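Local coordinates for uncharacterized protein (PDB 4PUX) that is of unknown function but adopts a beta-barrel fold of the DUF3237 family, with an interior that holds a 1,2-ethanediol molecule probably taken up during crystallisation, at residues 13-18 against 154-159; 42-47 against 57-62; 76-81 against 88-93; 96-101 against 117-122. All blocks are in the same frame, centred on the assembly; numbering follows the deposited sequence. Where two conformers were deposited one is given.

Interaction 1. Residues 13-18 against 154-159; sequences EPLAKF and YDAYTL
Where the first and last long strands pair antiparallel and close the beta-barrel, the rings of Phe-18 and Tyr-154 lie almost parallel, their planes 5° apart, but slid so far that they barely overlap. Over the centre of the Tyr-154 ring sits not the other ring but the CB of Phe-18, 3.6 Å from the centroid, a CH-pi contact; in return, the Tyr-154 hydroxyl lies over the rim of one Phe-18 face, OH to CD2 3.5 Å. Tyr-154 reaches this place with CG in the crowded position between backbone N and carbonyl carbon (chi1 68°), and its OH is hydrogen-bonded to Tyr-79. A classic beta bulge interrupts the ladder: Leu-15 and Ala-16 both face Ala-156, whose O accepts from Leu-15 N while its N donates to Ala-16 O. Regular pairs flank it, Phe-18 with Tyr-154 and Glu-13 with Thr-158, each tied by two backbone bonds. The Ala-156 methyl fits beside the Phe-18 ring, CB to CE1 3.7 Å. On the opposite face of the sheet Lys-17 and Asp-155 run alongside each other, yet NZ and OD1 stay 4.7 Å apart, so any attraction is probably loose. Near the chain ends, a water donates to Glu-13 O at 3.1 Å and lies 2.7 Å from OG1 of Thr-158.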
# COMPACT_ATOMS: atom_id res chain seq x y z
N GLU A 13 3.18 2.47 15.95
CA GLU A 13 4.61 2.77 16.03
C GLU A 13 5.12 2.95 14.59
O GLU A 13 5.00 2.02 13.77
CB GLU A 13 5.36 1.64 16.74
CG GLU A 13 6.86 1.88 16.88
CD GLU A 13 7.61 0.76 17.60
OE1 GLU A 13 7.09 -0.37 17.69
OE2 GLU A 13 8.73 1.01 18.05
N PRO A 14 5.69 4.14 14.26
CA PRO A 14 6.25 4.27 12.88
C PRO A 14 7.28 3.17 12.56
O PRO A 14 8.13 2.84 13.40
CB PRO A 14 6.92 5.66 12.90
CG PRO A 14 6.17 6.39 14.00
CD PRO A 14 5.84 5.38 15.03
N LEU A 15 7.12 2.56 11.39
CA LEU A 15 8.00 1.52 10.88
C LEU A 15 8.99 2.09 9.85
O LEU A 15 10.23 2.05 10.05
CB LEU A 15 7.16 0.35 10.28
CG LEU A 15 8.03 -0.79 9.72
CD1 LEU A 15 8.94 -1.43 10.79
CD2 LEU A 15 7.15 -1.85 9.08
N ALA A 16 8.47 2.57 8.74
CA ALA A 16 9.26 3.23 7.69
C ALA A 16 8.38 3.96 6.71
O ALA A 16 7.19 3.63 6.57
CB ALA A 16 10.11 2.16 6.91
N LYS A 17 8.98 4.92 6.03
CA LYS A 17 8.37 5.59 4.87
C LYS A 17 8.80 4.86 3.60
O LYS A 17 9.98 4.69 3.35
CB LYS A 17 8.76 7.06 4.78
CG LYS A 17 8.15 7.77 3.54
CD LYS A 17 8.47 9.29 3.56
CE LYS A 17 7.62 10.08 2.56
NZ LYS A 17 7.34 11.47 3.06
N PHE A 18 7.81 4.38 2.86
CA PHE A 18 7.98 3.66 1.60
C PHE A 18 7.70 4.56 0.40
O PHE A 18 6.70 5.32 0.39
CB PHE A 18 7.01 2.45 1.52
CG PHE A 18 7.40 1.26 2.39
CD1 PHE A 18 7.29 1.32 3.79
CD2 PHE A 18 7.88 0.08 1.81
CE1 PHE A 18 7.63 0.22 4.60
CE2 PHE A 18 8.23 -1.03 2.63
CZ PHE A 18 8.13 -0.94 4.02
N TYR A 154 3.93 5.88 0.95
CA TYR A 154 3.13 5.60 2.15
C TYR A 154 3.95 5.52 3.42
O TYR A 154 5.15 5.18 3.40
CB TYR A 154 2.28 4.34 1.97
CG TYR A 154 2.98 2.97 1.85
CD1 TYR A 154 3.32 2.21 3.02
CD2 TYR A 154 3.20 2.38 0.63
CE1 TYR A 154 3.84 0.92 2.95
CE2 TYR A 154 3.72 1.11 0.53
CZ TYR A 154 4.03 0.37 1.69
OH TYR A 154 4.56 -0.91 1.56
N ASP A 155 3.33 5.91 4.51
CA ASP A 155 3.89 5.77 5.85
C ASP A 155 3.37 4.46 6.47
O ASP A 155 2.15 4.25 6.58
CB ASP A 155 3.44 6.95 6.74
CG ASP A 155 4.00 8.29 6.30
OD1 ASP A 155 5.09 8.34 5.70
OD2 ASP A 155 3.34 9.30 6.58
N ALA A 156 4.28 3.56 6.79
CA ALA A 156 3.99 2.29 7.44
C ALA A 156 4.13 2.38 8.96
O ALA A 156 5.07 3.02 9.46
CB ALA A 156 4.89 1.21 6.92
N TYR A 157 3.22 1.70 9.65
CA TYR A 157 3.18 1.61 11.13
C TYR A 157 2.92 0.17 11.56
O TYR A 157 2.14 -0.54 10.90
CB TYR A 157 2.04 2.47 11.70
CG TYR A 157 2.07 3.93 11.28
CD1 TYR A 157 1.56 4.34 10.04
CD2 TYR A 157 2.58 4.93 12.14
CE1 TYR A 157 1.58 5.65 9.66
CE2 TYR A 157 2.60 6.26 11.75
CZ TYR A 157 2.09 6.62 10.53
OH TYR A 157 2.09 7.94 10.16
N THR A 158 3.51 -0.24 12.69
CA THR A 158 3.12 -1.48 13.35
C THR A 158 2.12 -1.15 14.47
O THR A 158 2.18 -0.08 15.07
CB THR A 158 4.30 -2.30 13.86
OG1 THR A 158 5.09 -1.51 14.76
CG2 THR A 158 5.16 -2.80 12.70
N LEU A 159 1.25 -2.11 14.76
CA LEU A 159 0.41 -2.06 15.97
C LEU A 159 1.19 -2.63 17.15
O LEU A 159 1.69 -3.76 17.09
CB LEU A 159 -0.89 -2.85 15.79
CG LEU A 159 -2.01 -2.15 15.05
CD1 LEU A 159 -1.69 -1.84 13.61
CD2 LEU A 159 -3.29 -2.97 15.14
O HOH W 1 7.24 -0.06 13.89

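Interaction 2. Residues 42-47 against 57-62; sequences PITGGT and ILNNGA
Ile-57 opens the segment within the beta hairpin of strands 36-49 and 54-67, its N donating to Gly-46 O at 2.9 Å, nearly straight at the hydrogen but well above the carbonyl plane. Its CB and CG2 lie against the backbone of Gly-45, and CD1 reaches past Gly-46, where a side chain would be crowded. CG2, anti to the backbone N, meets CG2 of Ile-43 at 3.8 Å as the two branched chains cross obliquely; Tyr-79 and Val-20 also touch Ile-43 on this buried side. Beyond Ile-57 the regular ladder is lost, and Leu-58 turns away. Asn-59 lays its CB 3.4 Å from Thr-44 O, with the amide lying beside the Thr-44 backbone. At Asn-60 the backbones move apart, and its N makes only a weak, bent bond to Ile-43 O. Gly-61, at a positive phi of 79°, brings its O back to receive Ile-43 N at 3.0 Å. A water bridges the gap in the ladder, within bonding distance of both Ile-43 O and Gly-61 O. Ala-62 forms a non-hydrogen-bonded pair with Pro-42, and its carbonyl O lies 3.8 Å from CD1 of Ile-43.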
# COMPACT_ATOMS: atom_id res chain seq x y z
N PRO A 42 2.75 -3.35 -12.54
CA PRO A 42 4.09 -3.78 -12.09
C PRO A 42 4.77 -2.88 -11.08
O PRO A 42 4.75 -1.66 -11.22
CB PRO A 42 4.90 -3.86 -13.39
CG PRO A 42 3.91 -4.09 -14.44
CD PRO A 42 2.74 -3.18 -14.01
N ILE A 43 5.37 -3.52 -10.08
CA ILE A 43 6.23 -2.85 -9.11
C ILE A 43 7.69 -3.06 -9.52
O ILE A 43 8.17 -4.18 -9.54
CB ILE A 43 5.96 -3.38 -7.66
CG1 ILE A 43 4.54 -2.94 -7.24
CG2 ILE A 43 7.09 -2.93 -6.69
CD1 ILE A 43 4.01 -3.69 -6.05
N THR A 44 8.38 -1.95 -9.86
CA THR A 44 9.70 -2.04 -10.49
C THR A 44 10.87 -1.75 -9.57
O THR A 44 12.04 -2.04 -9.91
CB THR A 44 9.73 -1.09 -11.74
OG1 THR A 44 9.48 0.26 -11.34
CG2 THR A 44 8.68 -1.54 -12.77
N GLY A 45 10.57 -1.18 -8.40
CA GLY A 45 11.61 -0.82 -7.43
C GLY A 45 11.06 0.18 -6.42
O GLY A 45 9.84 0.32 -6.26
N GLY A 46 11.97 0.85 -5.73
CA GLY A 46 11.65 1.83 -4.73
C GLY A 46 12.52 1.70 -3.50
O GLY A 46 13.56 1.06 -3.54
N THR A 47 12.15 2.44 -2.45
CA THR A 47 12.95 2.53 -1.23
C THR A 47 12.07 2.51 -0.01
O THR A 47 10.84 2.77 -0.08
CB THR A 47 13.79 3.84 -1.19
OG1 THR A 47 12.91 4.97 -1.22
CG2 THR A 47 14.80 3.88 -2.33
N ILE A 57 13.30 -1.68 -2.61
CA ILE A 57 12.34 -2.58 -3.20
C ILE A 57 12.96 -3.12 -4.47
O ILE A 57 13.46 -2.36 -5.30
CB ILE A 57 10.98 -1.86 -3.46
CG1 ILE A 57 10.37 -1.40 -2.14
CG2 ILE A 57 10.00 -2.71 -4.26
CD1 ILE A 57 9.27 -0.36 -2.29
N LEU A 58 12.84 -4.43 -4.67
CA LEU A 58 13.42 -5.09 -5.85
C LEU A 58 12.44 -5.01 -7.05
O LEU A 58 11.27 -4.62 -6.90
CB LEU A 58 13.84 -6.54 -5.51
CG LEU A 58 14.86 -6.65 -4.39
CD1 LEU A 58 15.23 -8.13 -4.18
CD2 LEU A 58 16.14 -5.83 -4.67
N ASN A 59 12.90 -5.41 -8.25
CA ASN A 59 12.05 -5.46 -9.43
C ASN A 59 11.34 -6.83 -9.46
O ASN A 59 11.83 -7.80 -10.01
CB ASN A 59 12.88 -5.21 -10.69
CG ASN A 59 12.03 -5.07 -11.93
OD1 ASN A 59 10.81 -5.22 -11.89
ND2 ASN A 59 12.65 -4.77 -13.03
N ASN A 60 10.15 -6.87 -8.85
CA ASN A 60 9.37 -8.09 -8.65
C ASN A 60 7.94 -7.72 -8.24
O ASN A 60 7.72 -6.79 -7.40
CB ASN A 60 9.97 -8.95 -7.54
CG ASN A 60 9.06 -10.13 -7.16
OD1 ASN A 60 8.92 -11.15 -7.89
ND2 ASN A 60 8.46 -10.01 -6.04
N GLY A 61 7.00 -8.45 -8.77
CA GLY A 61 5.62 -8.34 -8.35
C GLY A 61 4.87 -7.18 -8.90
O GLY A 61 5.25 -6.56 -9.92
N ALA A 62 3.70 -6.94 -8.30
CA ALA A 62 2.69 -6.04 -8.86
C ALA A 62 1.56 -5.79 -7.86
O ALA A 62 1.48 -6.47 -6.81
CB ALA A 62 2.08 -6.66 -10.16
O HOH W 2 7.78 -6.28 -11.33

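Interaction 3. Residues 76-81 against 88-93; sequences DTRYLL and LIYLQT. With EDO (1,2-ethanediol), chain D.
Thr-77 and Thr-93 cross obliquely, and their OG1 atoms meet in a short hydrogen bond of 2.6 Å. Both hydroxyls take the crowded place between backbone N and carbonyl carbon, with chi1 of 72° in each, which turns them toward one another across the strand pair. Beside them, Tyr-79 and Leu-91 point the same way, and CD2 of Leu-91 lies over one face of the phenol, 4.0 Å from its centroid. The ring, swung into the crowded rotamer (chi1 57°), carries its hydroxyl to O2 of the 1,2-ethanediol at 2.8 Å; the same OH is hydrogen-bonded to Tyr-154, so the buried hydroxyl has two polar partners, one of them Tyr-154 OH. The diol also lies against Thr-93, C2 to OG1 2.9 Å, and may mark a small polar pocket inside the barrel. Further along this face Leu-81 and Ile-89 sit CB to CB at 4.1 Å. The other face, partly open to solvent, is built differently: Tyr-90 and Arg-78 run alongside, guanidinium and ring planes 82° apart, with the phenol OH 3.4 Å from Arg-78 CD and the arginine CB at the ring edge. A water accepts from Arg-78 NE and from Gln-92 NE2, linking the two polar ends. Straight backbone bonds, such as Tyr-79 N to Leu-91 O at 2.9 Å, hold the strands in an antiparallel beta hairpin. Strand 54-67 flanks this hairpin on one side, through backbone bonds of Arg-78 and Leu-80, and strand 118-127 on the other, bonded to Tyr-90 and Gln-92.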
# COMPACT_ATOMS: atom_id res chain seq x y z
N ASP A 76 -4.28 -5.40 -4.01
CA ASP A 76 -3.82 -6.78 -3.67
C ASP A 76 -2.42 -7.00 -4.27
O ASP A 76 -2.29 -7.20 -5.48
CB ASP A 76 -4.80 -7.85 -4.16
CG ASP A 76 -4.51 -9.24 -3.60
OD1 ASP A 76 -3.38 -9.72 -3.76
OD2 ASP A 76 -5.44 -9.82 -3.03
N THR A 77 -1.39 -6.81 -3.46
CA THR A 77 -0.01 -6.81 -3.93
C THR A 77 0.82 -7.98 -3.43
O THR A 77 0.60 -8.52 -2.34
CB THR A 77 0.77 -5.49 -3.56
OG1 THR A 77 1.04 -5.51 -2.15
CG2 THR A 77 -0.03 -4.18 -3.92
N ARG A 78 1.86 -8.29 -4.22
CA ARG A 78 3.02 -9.13 -3.77
C ARG A 78 4.29 -8.44 -4.28
O ARG A 78 4.36 -8.16 -5.48
CB ARG A 78 2.95 -10.55 -4.34
CG ARG A 78 1.74 -11.32 -3.89
CD ARG A 78 1.74 -12.77 -4.39
NE ARG A 78 0.52 -13.46 -3.94
CZ ARG A 78 0.22 -14.74 -4.21
NH1 ARG A 78 1.02 -15.46 -5.02
NH2 ARG A 78 -0.88 -15.30 -3.70
N TYR A 79 5.24 -8.14 -3.41
CA TYR A 79 6.53 -7.61 -3.78
C TYR A 79 7.61 -7.96 -2.78
O TYR A 79 7.37 -8.79 -1.86
CB TYR A 79 6.45 -6.14 -4.14
CG TYR A 79 5.90 -5.10 -3.16
CD1 TYR A 79 4.54 -5.02 -2.87
CD2 TYR A 79 6.72 -4.06 -2.71
CE1 TYR A 79 4.03 -3.98 -2.10
CE2 TYR A 79 6.22 -3.03 -1.95
CZ TYR A 79 4.88 -2.94 -1.69
OH TYR A 79 4.39 -1.85 -1.00
N LEU A 80 8.82 -7.41 -2.96
CA LEU A 80 10.03 -7.97 -2.31
C LEU A 80 11.00 -6.88 -1.87
O LEU A 80 11.33 -5.99 -2.66
CB LEU A 80 10.69 -8.99 -3.23
CG LEU A 80 11.89 -9.74 -2.70
CD1 LEU A 80 11.53 -10.57 -1.45
CD2 LEU A 80 12.42 -10.68 -3.78
N LEU A 81 11.33 -6.89 -0.58
CA LEU A 81 12.23 -5.91 0.05
C LEU A 81 13.62 -6.51 0.24
O LEU A 81 13.74 -7.70 0.63
CB LEU A 81 11.69 -5.48 1.41
CG LEU A 81 10.20 -5.13 1.50
CD1 LEU A 81 9.84 -4.68 2.90
CD2 LEU A 81 9.82 -4.08 0.45
N LEU A 88 16.15 -10.43 2.96
CA LEU A 88 14.98 -10.43 2.05
C LEU A 88 13.69 -10.56 2.84
O LEU A 88 13.58 -11.44 3.74
CB LEU A 88 15.08 -11.53 1.00
CG LEU A 88 16.26 -11.43 0.07
CD1 LEU A 88 16.41 -12.71 -0.78
CD2 LEU A 88 16.17 -10.18 -0.86
N ILE A 89 12.72 -9.72 2.50
CA ILE A 89 11.41 -9.71 3.15
C ILE A 89 10.29 -9.66 2.10
O ILE A 89 10.23 -8.72 1.31
CB ILE A 89 11.22 -8.54 4.15
CG1 ILE A 89 12.43 -8.36 5.10
CG2 ILE A 89 9.84 -8.63 4.85
CD1 ILE A 89 12.39 -7.11 5.94
N TYR A 90 9.51 -10.72 2.02
CA TYR A 90 8.34 -10.83 1.12
C TYR A 90 7.17 -10.06 1.73
O TYR A 90 6.82 -10.28 2.90
CB TYR A 90 8.00 -12.32 0.91
CG TYR A 90 6.62 -12.64 0.36
CD1 TYR A 90 6.05 -11.89 -0.70
CD2 TYR A 90 5.94 -13.77 0.80
CE1 TYR A 90 4.77 -12.19 -1.19
CE2 TYR A 90 4.67 -14.10 0.31
CZ TYR A 90 4.13 -13.35 -0.74
OH TYR A 90 2.87 -13.61 -1.26
N LEU A 91 6.65 -9.07 0.99
CA LEU A 91 5.59 -8.20 1.46
C LEU A 91 4.31 -8.42 0.62
O LEU A 91 4.36 -8.43 -0.63
CB LEU A 91 6.06 -6.71 1.37
CG LEU A 91 5.04 -5.62 1.75
CD1 LEU A 91 4.54 -5.80 3.16
CD2 LEU A 91 5.65 -4.22 1.55
N GLN A 92 3.17 -8.47 1.32
CA GLN A 92 1.81 -8.46 0.75
C GLN A 92 1.06 -7.27 1.36
O GLN A 92 1.03 -7.12 2.58
CB GLN A 92 1.06 -9.75 1.06
CG GLN A 92 1.68 -11.00 0.45
CD GLN A 92 1.18 -12.28 1.09
OE1 GLN A 92 1.80 -12.81 2.07
NE2 GLN A 92 0.02 -12.70 0.68
N THR A 93 0.44 -6.43 0.51
CA THR A 93 -0.45 -5.38 0.99
C THR A 93 -1.85 -5.58 0.38
O THR A 93 -2.02 -6.10 -0.73
CB THR A 93 0.07 -3.95 0.71
OG1 THR A 93 -0.04 -3.67 -0.69
CG2 THR A 93 1.54 -3.78 1.13
C1 EDO D . 0.05 -0.65 -1.49
O1 EDO D . -0.69 -0.64 -2.59
C2 EDO D . 1.39 -1.33 -1.67
O2 EDO D . 2.30 -0.72 -2.57
O HOH W 3 -1.05 -12.47 -1.76

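Interaction 4. Residues 96-101 against 117-122; sequences YRHGSA and NYYFKI
Five backbone hydrogen bonds join the antiparallel strands here, where strand 88-99 ends and strand 118-127 begins in the beta-barrel: two link Tyr-96 with Lys-121, two link His-98 with Tyr-119, and the fifth, from Ser-100 N to Asn-117 O at 2.9 Å, lies where the chain leaves strand 88-99. Ser-100 is the N-cap of helix 101-108, its OG bonded to Thr-103 N, so this last bond anchors the helix start to the neighbouring strand. The His-98 ring is held by its own chain: ND1 donates to Gly-99 O at 2.8 Å, nearly in the ring plane, and the crowded chi1 of 62° sets it there. This identifies ND1 as protonated and fixes the rotation of the imidazole. Its face receives the CB of Tyr-119, 3.6 Å from the ring centroid, while the two aromatic planes are near parallel but slid apart. On the other face of the sheet Arg-97 runs extended, CG anti to the backbone N (chi1 -178°), across Phe-120 and Tyr-118. Its CD lies over the Phe-120 ring, a CH-pi contact toward the rim. The guanidinium then lies flat on Tyr-118 in a cation-pi stack, CZ to ring centroid 3.9 Å with planes 18° apart. Arg-147 brings a like charge close to Arg-97, which the tyrosine face may help to offset. A water in the guanidinium plane accepts from Arg-97 NH1 at 3.1 Å and makes a weak bond with Tyr-118 OH. Closest above the phenol is NH2 of Arg-97, 3.5 Å from Tyr-118 CD1.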
# COMPACT_ATOMS: atom_id res chain seq x y z
N TYR A 96 -7.77 -0.32 0.20
CA TYR A 96 -8.76 0.41 -0.61
C TYR A 96 -8.25 1.79 -0.97
O TYR A 96 -7.58 2.46 -0.14
CB TYR A 96 -10.09 0.60 0.16
CG TYR A 96 -10.75 -0.67 0.64
CD1 TYR A 96 -11.24 -1.61 -0.29
CD2 TYR A 96 -10.90 -0.95 2.00
CE1 TYR A 96 -11.87 -2.77 0.14
CE2 TYR A 96 -11.50 -2.12 2.45
CZ TYR A 96 -12.00 -3.02 1.52
OH TYR A 96 -12.61 -4.20 1.94
N ARG A 97 -8.61 2.23 -2.18
CA ARG A 97 -8.42 3.63 -2.61
C ARG A 97 -9.74 4.13 -3.19
O ARG A 97 -10.29 3.50 -4.10
CB ARG A 97 -7.30 3.77 -3.61
CG ARG A 97 -7.04 5.24 -4.04
CD ARG A 97 -5.77 5.39 -4.92
NE ARG A 97 -5.47 6.81 -5.19
CZ ARG A 97 -5.77 7.45 -6.31
NH1 ARG A 97 -6.36 6.83 -7.33
NH2 ARG A 97 -5.46 8.74 -6.44
N HIS A 98 -10.24 5.27 -2.68
CA HIS A 98 -11.49 5.84 -3.17
C HIS A 98 -11.49 7.33 -2.87
O HIS A 98 -10.74 7.79 -1.99
CB HIS A 98 -12.72 5.13 -2.61
CG HIS A 98 -12.86 5.20 -1.11
ND1 HIS A 98 -13.33 6.32 -0.46
CD2 HIS A 98 -12.67 4.27 -0.15
CE1 HIS A 98 -13.38 6.09 0.84
NE2 HIS A 98 -12.98 4.85 1.06
N GLY A 99 -12.27 8.11 -3.63
CA GLY A 99 -12.42 9.53 -3.32
C GLY A 99 -12.82 9.76 -1.87
O GLY A 99 -13.61 8.98 -1.30
N SER A 100 -12.26 10.79 -1.24
CA SER A 100 -12.65 11.14 0.13
C SER A 100 -14.12 11.58 0.16
O SER A 100 -14.67 12.05 -0.85
CB SER A 100 -11.80 12.24 0.73
OG SER A 100 -12.09 13.49 0.19
N ALA A 101 -14.73 11.46 1.32
CA ALA A 101 -16.16 11.81 1.45
C ALA A 101 -16.41 13.28 1.03
O ALA A 101 -17.39 13.59 0.35
CB ALA A 101 -16.63 11.55 2.88
N ASN A 117 -8.96 14.80 -3.10
CA ASN A 117 -8.36 14.02 -2.00
C ASN A 117 -8.93 12.62 -1.97
O ASN A 117 -10.11 12.42 -2.33
CB ASN A 117 -8.60 14.70 -0.65
CG ASN A 117 -7.92 16.07 -0.54
OD1 ASN A 117 -8.56 17.08 -0.22
ND2 ASN A 117 -6.62 16.10 -0.80
N TYR A 118 -8.10 11.66 -1.55
CA TYR A 118 -8.46 10.25 -1.56
C TYR A 118 -8.20 9.58 -0.21
O TYR A 118 -7.23 9.89 0.50
CB TYR A 118 -7.64 9.48 -2.62
CG TYR A 118 -7.95 9.88 -4.05
CD1 TYR A 118 -7.40 11.04 -4.59
CD2 TYR A 118 -8.83 9.13 -4.84
CE1 TYR A 118 -7.71 11.45 -5.89
CE2 TYR A 118 -9.14 9.52 -6.17
CZ TYR A 118 -8.58 10.68 -6.68
OH TYR A 118 -8.86 11.09 -7.98
N TYR A 119 -9.08 8.66 0.10
CA TYR A 119 -8.90 7.66 1.15
C TYR A 119 -8.05 6.53 0.53
O TYR A 119 -8.46 5.95 -0.48
CB TYR A 119 -10.23 7.07 1.57
CG TYR A 119 -10.10 6.08 2.71
CD1 TYR A 119 -9.85 4.70 2.47
CD2 TYR A 119 -10.21 6.50 4.04
CE1 TYR A 119 -9.74 3.80 3.53
CE2 TYR A 119 -10.12 5.59 5.11
CZ TYR A 119 -9.85 4.23 4.84
OH TYR A 119 -9.73 3.33 5.91
N PHE A 120 -6.84 6.28 1.06
CA PHE A 120 -5.92 5.27 0.50
C PHE A 120 -5.16 4.68 1.69
O PHE A 120 -4.14 5.23 2.13
CB PHE A 120 -5.04 5.91 -0.57
CG PHE A 120 -4.13 4.97 -1.35
CD1 PHE A 120 -4.19 3.57 -1.23
CD2 PHE A 120 -3.28 5.52 -2.32
CE1 PHE A 120 -3.35 2.77 -2.00
CE2 PHE A 120 -2.43 4.72 -3.06
CZ PHE A 120 -2.50 3.34 -2.92
N LYS A 121 -5.65 3.55 2.17
CA LYS A 121 -5.16 2.87 3.37
C LYS A 121 -4.96 1.39 3.07
O LYS A 121 -5.73 0.79 2.30
CB LYS A 121 -6.10 3.06 4.61
CG LYS A 121 -6.49 4.51 4.93
CD LYS A 121 -5.30 5.33 5.27
CE LYS A 121 -5.58 6.52 6.19
NZ LYS A 121 -5.90 7.72 5.42
N ILE A 122 -3.92 0.81 3.67
CA ILE A 122 -3.57 -0.58 3.47
C ILE A 122 -3.26 -1.32 4.78
O ILE A 122 -2.88 -0.70 5.79
CB ILE A 122 -2.35 -0.73 2.51
CG1 ILE A 122 -1.12 0.05 3.03
CG2 ILE A 122 -2.72 -0.25 1.11
CD1 ILE A 122 0.18 -0.25 2.28
O HOH W 4 -6.69 9.17 -9.35

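All four contacts are antiparallel pairings within one curled sheet, and they differ by place. Interactions 1 and 3 bury their inner faces and meet in the barrel interior, where the hydroxyls of Tyr-154 and Tyr-79 bond and Phe-18 packs on Leu-81. Interaction 2 lies next to interaction 3, its strand bonded through Leu-58 and Ala-62 to Leu-80 and Arg-78, but its ladder is broken and bridged by water. Interaction 4 shares strand 88-99 with interaction 3 yet is mainly a surface contact, adding cation-pi and aromatic packing to its backbone ladder; it touches the interior through Ile-122, against Thr-93 and Tyr-154. Interactions 2 and 4 do not touch, with centres about 22 Å apart.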